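Local structure of polymeric Immunoglobulin Receptor (Oncorhynchus mykiss, 5F1S) at residues F65-P68 / V69-V72; Q137-R140 / Q141-K144; Y164-Q167 / A168-I171. The protein probably binds polymeric immunoglobulins for transport to mucosal surfaces, with an ectodomain built of immunoglobulin V-set domains that corresponds to secretory component. All coordinates share one frame; numbering follows the deposited sequence.

In the fold
The three contacts are local turns in two immunoglobulin V-set domains. Contact 1 belongs to the first, while contacts 2 and 3 share the second, with centres about 19 Å apart and nearest atoms about 5 Å apart. Contacts 1 and 2 lie at the surface; contact 3 is partly buried, with V169 and I171 packed inside. Contacts 1 and 3 each turn the chain back between adjacent strands (62-67 to 72-77, and 163-165 to 169-173), and in both an aspartate carboxylate accepts from the turn's backbone. Contact 2 instead lies on the connection from strand 129-135 to strand 144-148, where a lysine gathers backbone carbonyls and two aromatic rings meet.

Contact 1 of 3, residues F65-P68 / V69-V72; sequences FDDP and VQQV
D67 and V72 form an antiparallel hydrogen-bonded pair, with D67 N donating to V72 O at 2.9 Å while the return bond from V72 N to D67 O is long and weak at 3.5 Å. Q71 N also bonds weakly to D67 O, so two consecutive residues face D67. The backbone of Q71 takes a left-handed conformation (phi 62°), which accommodates the extra residue.

The D67 side chain also reaches into the turn. With CG anti to the backbone N (chi1 -175°), the carboxylate lies against Q70, whose N donates to D67 OD1 at 3.3 Å from above the carboxylate plane, 71° out of it. The other oxygen, D67 OD2, sits 3.5 Å from Q70 CG, and one water donates to both D67 OD2 and Q70 OE1, at 2.8 Å from D67 OD2. A second water joins F65 O to V72 O. D66 directs its carboxylate elsewhere, to Y22 and K31.

The doubled pairing and the left-handed Q71 define a G1 beta bulge, here where the tight connection from strand 62-67 enters strand 72-77, the two corresponding to strands D and E of a V-set domain.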
loop_
_atom_site.group_PDB
_atom_site.type_symbol
_atom_site.label_atom_id
_atom_site.label_comp_id
_atom_site.label_asym_id
_atom_site.label_seq_id
_atom_site.Cartn_x
_atom_site.Cartn_y
_atom_site.Cartn_z
ATOM N N PHE A 65 -7.556 -19.006 0.008
ATOM C CA PHE A 65 -8.933 -19.336 -0.321
ATOM C C PHE A 65 -8.993 -19.708 -1.794
ATOM O O PHE A 65 -8.912 -18.827 -2.662
ATOM C CB PHE A 65 -9.878 -18.172 -0.055
ATOM C CG PHE A 65 -11.282 -18.384 -0.572
ATOM C CD1 PHE A 65 -11.949 -19.561 -0.280
ATOM C CD2 PHE A 65 -11.938 -17.423 -1.297
ATOM C CE1 PHE A 65 -13.255 -19.767 -0.712
ATOM C CE2 PHE A 65 -13.277 -17.624 -1.736
ATOM C CZ PHE A 65 -13.901 -18.821 -1.465
ATOM N N ASP A 66 -9.161 -20.987 -2.085
ATOM C CA ASP A 66 -9.349 -21.433 -3.469
ATOM C C ASP A 66 -10.820 -21.434 -3.815
ATOM O O ASP A 66 -11.650 -22.016 -3.076
ATOM C CB ASP A 66 -8.742 -22.831 -3.671
ATOM C CG ASP A 66 -8.775 -23.289 -5.129
ATOM O OD1 ASP A 66 -8.781 -22.437 -6.049
ATOM O OD2 ASP A 66 -8.761 -24.526 -5.337
ATOM N N ASP A 67 -11.151 -20.801 -4.951
ATOM C CA ASP A 67 -12.520 -20.673 -5.434
ATOM C C ASP A 67 -12.587 -21.255 -6.846
ATOM O O ASP A 67 -12.480 -20.538 -7.852
ATOM C CB ASP A 67 -13.012 -19.228 -5.382
ATOM C CG ASP A 67 -14.472 -19.093 -5.772
ATOM O OD1 ASP A 67 -15.014 -20.041 -6.388
ATOM O OD2 ASP A 67 -15.055 -18.032 -5.506
ATOM N N PRO A 68 -12.754 -22.565 -6.960
ATOM C CA PRO A 68 -12.707 -23.181 -8.304
ATOM C C PRO A 68 -13.715 -22.621 -9.270
ATOM O O PRO A 68 -13.460 -22.636 -10.484
ATOM C CB PRO A 68 -12.976 -24.662 -8.021
ATOM C CG PRO A 68 -12.569 -24.874 -6.611
ATOM C CD PRO A 68 -12.893 -23.560 -5.897
ATOM N N VAL A 69 -14.869 -22.168 -8.794
ATOM C CA VAL A 69 -15.882 -21.610 -9.694
ATOM C C VAL A 69 -15.392 -20.333 -10.352
ATOM O O VAL A 69 -15.665 -20.075 -11.529
ATOM C CB VAL A 69 -17.168 -21.367 -8.917
ATOM C CG1 VAL A 69 -18.191 -20.662 -9.799
ATOM C CG2 VAL A 69 -17.671 -22.744 -8.360
ATOM N N GLN A 70 -14.677 -19.497 -9.600
ATOM C CA GLN A 70 -14.067 -18.299 -10.184
ATOM C C GLN A 70 -12.689 -18.550 -10.779
ATOM O O GLN A 70 -12.133 -17.628 -11.402
ATOM C CB GLN A 70 -13.979 -17.192 -9.111
ATOM C CG GLN A 70 -15.348 -16.682 -8.760
ATOM C CD GLN A 70 -15.302 -15.205 -8.553
ATOM O OE1 GLN A 70 -14.804 -14.726 -7.533
ATOM N NE2 GLN A 70 -15.684 -14.480 -9.578
ATOM N N GLN A 71 -12.137 -19.763 -10.615
ATOM C CA GLN A 71 -10.865 -20.133 -11.233
ATOM C C GLN A 71 -9.740 -19.238 -10.722
ATOM O O GLN A 71 -8.864 -18.790 -11.465
ATOM C CB GLN A 71 -10.964 -20.098 -12.770
ATOM C CG GLN A 71 -11.944 -21.213 -13.259
ATOM C CD GLN A 71 -12.306 -21.110 -14.714
ATOM O OE1 GLN A 71 -11.657 -20.429 -15.484
ATOM N NE2 GLN A 71 -13.375 -21.785 -15.093
ATOM N N VAL A 72 -9.778 -18.983 -9.435
ATOM C CA VAL A 72 -8.764 -18.166 -8.786
ATOM C C VAL A 72 -8.623 -18.664 -7.360
ATOM O O VAL A 72 -9.616 -19.017 -6.714
ATOM C CB VAL A 72 -9.133 -16.674 -8.845
ATOM C CG1 VAL A 72 -10.512 -16.396 -8.209
ATOM C CG2 VAL A 72 -8.037 -15.774 -8.202
HETATM O O HOH W 1 -10.312 -16.876 -4.402
HETATM O O HOH W 2 -13.735 -15.643 -5.162
#

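Contact 2 of 3, residues Q137-R140 / Q141-K144; sequences QGYR and QHEK
This is a surface turn in which Y139 meets H142 and K144, on the connection between strands 129-135 and 144-148, the place of the first complementarity-determining loop in a V-set domain. Y139 to H142 make a type I beta turn, closed by H142 N donating to Y139 O at 3.2 Å from above the carbonyl plane.

The two rings pack edge to face: Y139 CD1 stands 3.8 Å above the plane of the H142 ring, over its centre, and the planes are 61° apart. At the imidazole edge, an in-plane water ties H142 ND1 to G138 O and Q141 N.

Kinks at the second and fourth torsions of K144 (chi2 -52°, chi4 -58°) bring its ammonium under the turn. K144 NZ donates to Y139 O at 2.8 Å and H142 O at 2.9 Å, and weakly to R140 O at 3.3 Å; D173 adds a salt bridge and Y135 a cation-pi contact. A leucine here would probably leave the Y139 and H142 carbonyls without their shared donor and D173 without its cation.

Y139 O accepts both the turn bond and the ammonium, which also pairs with D173; this buried charge probably couples the turn to strand 169-173.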
loop_
_atom_site.group_PDB
_atom_site.type_symbol
_atom_site.label_atom_id
_atom_site.label_comp_id
_atom_site.label_asym_id
_atom_site.label_seq_id
_atom_site.Cartn_x
_atom_site.Cartn_y
_atom_site.Cartn_z
ATOM N N GLN A 137 4.474 1.087 9.744
ATOM C CA GLN A 137 4.141 0.836 11.154
ATOM C C GLN A 137 5.086 1.540 12.102
ATOM O O GLN A 137 4.690 1.895 13.220
ATOM C CB GLN A 137 4.159 -0.666 11.493
ATOM C CG GLN A 137 5.514 -1.258 11.343
ATOM C CD GLN A 137 5.541 -2.780 11.425
ATOM O OE1 GLN A 137 4.538 -3.444 11.154
ATOM N NE2 GLN A 137 6.710 -3.335 11.758
ATOM N N GLY A 138 6.321 1.752 11.688
ATOM C CA GLY A 138 7.284 2.348 12.580
ATOM C C GLY A 138 7.064 3.812 12.853
ATOM O O GLY A 138 7.795 4.369 13.684
ATOM N N TYR A 139 6.133 4.466 12.149
ATOM C CA TYR A 139 5.872 5.885 12.349
ATOM C C TYR A 139 4.615 6.159 13.158
ATOM O O TYR A 139 4.194 7.316 13.280
ATOM C CB TYR A 139 5.816 6.591 10.980
ATOM C CG TYR A 139 7.192 6.554 10.325
ATOM C CD1 TYR A 139 8.182 7.414 10.735
ATOM C CD2 TYR A 139 7.516 5.624 9.348
ATOM C CE1 TYR A 139 9.443 7.383 10.191
ATOM C CE2 TYR A 139 8.774 5.570 8.800
ATOM C CZ TYR A 139 9.739 6.469 9.220
ATOM O OH TYR A 139 11.007 6.447 8.705
ATOM N N ARG A 140 4.003 5.125 13.731
ATOM C CA ARG A 140 2.734 5.330 14.427
ATOM C C ARG A 140 2.846 6.379 15.534
ATOM O O ARG A 140 1.929 7.193 15.721
ATOM C CB ARG A 140 2.232 3.998 14.984
ATOM C CG ARG A 140 1.590 3.147 13.900
ATOM C CD ARG A 140 1.355 1.724 14.301
ATOM N NE ARG A 140 0.725 1.004 13.202
ATOM C CZ ARG A 140 0.771 -0.310 13.035
ATOM N NH1 ARG A 140 1.441 -1.074 13.907
ATOM N NH2 ARG A 140 0.166 -0.849 11.981
ATOM N N GLN A 141 3.936 6.365 16.282
ATOM C CA GLN A 141 4.087 7.256 17.431
ATOM C C GLN A 141 4.815 8.551 17.112
ATOM O O GLN A 141 5.035 9.346 18.028
ATOM C CB GLN A 141 4.863 6.554 18.547
ATOM C CG GLN A 141 4.366 5.169 18.903
ATOM C CD GLN A 141 2.940 5.199 19.397
ATOM O OE1 GLN A 141 2.443 6.250 19.801
ATOM N NE2 GLN A 141 2.263 4.050 19.352
ATOM N N HIS A 142 5.254 8.765 15.875
ATOM C CA HIS A 142 5.920 10.000 15.510
ATOM C C HIS A 142 4.907 11.132 15.343
ATOM O O HIS A 142 3.774 10.937 14.894
ATOM C CB HIS A 142 6.677 9.847 14.188
ATOM C CG HIS A 142 7.954 9.077 14.273
ATOM N ND1 HIS A 142 8.024 7.776 14.724
ATOM C CD2 HIS A 142 9.212 9.414 13.902
ATOM C CE1 HIS A 142 9.271 7.347 14.631
ATOM N NE2 HIS A 142 10.013 8.327 14.146
ATOM N N GLU A 143 5.323 12.344 15.690
ATOM C CA GLU A 143 4.521 13.478 15.294
ATOM C C GLU A 143 4.525 13.519 13.766
ATOM O O GLU A 143 5.530 13.188 13.129
ATOM C CB GLU A 143 5.068 14.783 15.884
ATOM C CG GLU A 143 6.391 15.165 15.393
ATOM C CD GLU A 143 6.865 16.461 16.020
ATOM O OE1 GLU A 143 6.342 16.843 17.106
ATOM O OE2 GLU A 143 7.745 17.092 15.405
ATOM N N LYS A 144 3.391 13.879 13.191
ATOM C CA LYS A 144 3.264 14.004 11.741
ATOM C C LYS A 144 3.315 15.477 11.356
ATOM O O LYS A 144 2.848 16.335 12.109
ATOM C CB LYS A 144 1.951 13.398 11.287
ATOM C CG LYS A 144 1.718 11.967 11.800
ATOM C CD LYS A 144 2.891 11.087 11.492
ATOM C CE LYS A 144 2.594 9.638 11.774
ATOM N NZ LYS A 144 2.174 9.305 13.190
HETATM O O HOH W 3 6.475 5.691 16.080
#

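Contact 3 of 3, residues Y164-Q167 / A168-I171; sequences YEDQ and AVEI
D166 OD1 is gripped by two backbone amides of the following residues: A168 N donates to it at 2.8 Å and V169 N at 2.9 Å. The approaches differ, V169 N arriving nearly along the C-O axis and A168 N on the anti side, tilted from the carboxylate plane. The bond to A168 N closes an Asx turn. A chi1 of 68°, with CG of D166 flanked by both its backbone N and C, folds the carboxylate back over the turn that its own residue begins.

The second oxygen is held as well. Y164 OH donates to D166 OD2 at 2.6 Å, meeting it 41° out of the carboxylate plane, while OD2 itself lies in the plane of the tyrosine ring at its edge. Tyrosine and amides thus fix the rotation of the carboxylate from two ends.

Behind the turn the hairpin is regular. D166 N donates to V169 O at 3.0 Å, nearly straight on to the carbonyl, and Y164 pairs with I171 through two bonds, the shorter from I171 N to Y164 O at 2.8 Å. On the face of this pair, Y164 CB packs against I171 CB at 4.0 Å, and Y164, V169 and I171 all touch L156 on strand 156-157, while V169 also reaches V181 and L183.

The opposite face carries E165 and E170, a non-hydrogen-bonded strand pair. Two like charges meet there, E165 OE1 lying 3.5 Å from E170 OE1 with the carboxylate planes 48° apart. K184 forms a salt bridge with E165 and hydrogen-bonds to D166 O.

The hairpin therefore divides its chemistry by face: apolar packing on one, beside the aspartate that Y164 and the turn amides hold, and on the other two neighbouring carboxylates whose repulsion is probably eased by K184.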
loop_
_atom_site.group_PDB
_atom_site.type_symbol
_atom_site.label_atom_id
_atom_site.label_comp_id
_atom_site.label_asym_id
_atom_site.label_seq_id
_atom_site.Cartn_x
_atom_site.Cartn_y
_atom_site.Cartn_z
ATOM N N TYR A 164 -3.931 18.622 14.594
ATOM C CA TYR A 164 -3.489 19.992 14.390
ATOM C C TYR A 164 -4.651 20.708 13.744
ATOM O O TYR A 164 -5.307 20.163 12.850
ATOM C CB TYR A 164 -2.242 20.132 13.504
ATOM C CG TYR A 164 -1.944 21.594 13.223
ATOM C CD1 TYR A 164 -1.030 22.295 14.010
ATOM C CD2 TYR A 164 -2.611 22.283 12.211
ATOM C CE1 TYR A 164 -0.778 23.634 13.802
ATOM C CE2 TYR A 164 -2.385 23.628 12.006
ATOM C CZ TYR A 164 -1.467 24.303 12.806
ATOM O OH TYR A 164 -1.217 25.636 12.597
ATOM N N GLU A 165 -4.931 21.921 14.201
ATOM C CA GLU A 165 -5.992 22.673 13.550
ATOM C C GLU A 165 -5.739 24.159 13.736
ATOM O O GLU A 165 -5.429 24.601 14.846
ATOM C CB GLU A 165 -7.368 22.283 14.088
ATOM C CG GLU A 165 -8.495 23.066 13.419
ATOM C CD GLU A 165 -9.856 22.355 13.419
ATOM O OE1 GLU A 165 -10.497 22.288 12.332
ATOM O OE2 GLU A 165 -10.295 21.902 14.502
ATOM N N ASP A 166 -5.811 24.901 12.634
ATOM C CA ASP A 166 -5.865 26.362 12.663
ATOM C C ASP A 166 -6.925 26.790 11.651
ATOM O O ASP A 166 -7.774 26.001 11.233
ATOM C CB ASP A 166 -4.478 26.992 12.444
ATOM C CG ASP A 166 -3.929 26.774 11.046
ATOM O OD1 ASP A 166 -4.723 26.509 10.152
ATOM O OD2 ASP A 166 -2.690 26.876 10.863
ATOM N N GLN A 167 -6.933 28.076 11.291
ATOM C CA GLN A 167 -8.004 28.588 10.440
ATOM C C GLN A 167 -7.970 27.970 9.050
ATOM O O GLN A 167 -9.011 27.848 8.397
ATOM C CB GLN A 167 -7.887 30.108 10.313
ATOM C CG GLN A 167 -8.358 30.875 11.511
ATOM C CD GLN A 167 -8.292 32.351 11.235
ATOM O OE1 GLN A 167 -7.246 32.981 11.410
ATOM N NE2 GLN A 167 -9.397 32.908 10.745
ATOM N N ALA A 168 -6.792 27.577 8.598
ATOM C CA ALA A 168 -6.575 27.165 7.214
ATOM C C ALA A 168 -6.425 25.662 7.019
ATOM O O ALA A 168 -6.732 25.152 5.931
ATOM C CB ALA A 168 -5.310 27.830 6.681
ATOM N N VAL A 169 -5.942 24.946 8.029
ATOM C CA VAL A 169 -5.480 23.574 7.847
ATOM C C VAL A 169 -5.888 22.745 9.052
ATOM O O VAL A 169 -5.744 23.195 10.192
ATOM C CB VAL A 169 -3.951 23.534 7.663
ATOM C CG1 VAL A 169 -3.455 22.075 7.595
ATOM C CG2 VAL A 169 -3.530 24.339 6.415
ATOM N N GLU A 170 -6.375 21.532 8.797
ATOM C CA GLU A 170 -6.550 20.530 9.840
ATOM C C GLU A 170 -5.752 19.275 9.483
ATOM O O GLU A 170 -5.739 18.834 8.326
ATOM C CB GLU A 170 -8.014 20.183 10.038
ATOM C CG GLU A 170 -8.240 19.075 11.111
ATOM C CD GLU A 170 -9.670 18.582 11.186
ATOM O OE1 GLU A 170 -10.560 19.267 10.640
ATOM O OE2 GLU A 170 -9.900 17.501 11.788
ATOM N N ILE A 171 -5.055 18.723 10.472
ATOM C CA ILE A 171 -4.416 17.424 10.320
ATOM C C ILE A 171 -5.042 16.473 11.322
ATOM O O ILE A 171 -5.195 16.826 12.502
ATOM C CB ILE A 171 -2.897 17.509 10.519
ATOM C CG1 ILE A 171 -2.279 18.608 9.654
ATOM C CG2 ILE A 171 -2.269 16.139 10.225
ATOM C CD1 ILE A 171 -0.785 18.900 9.948
#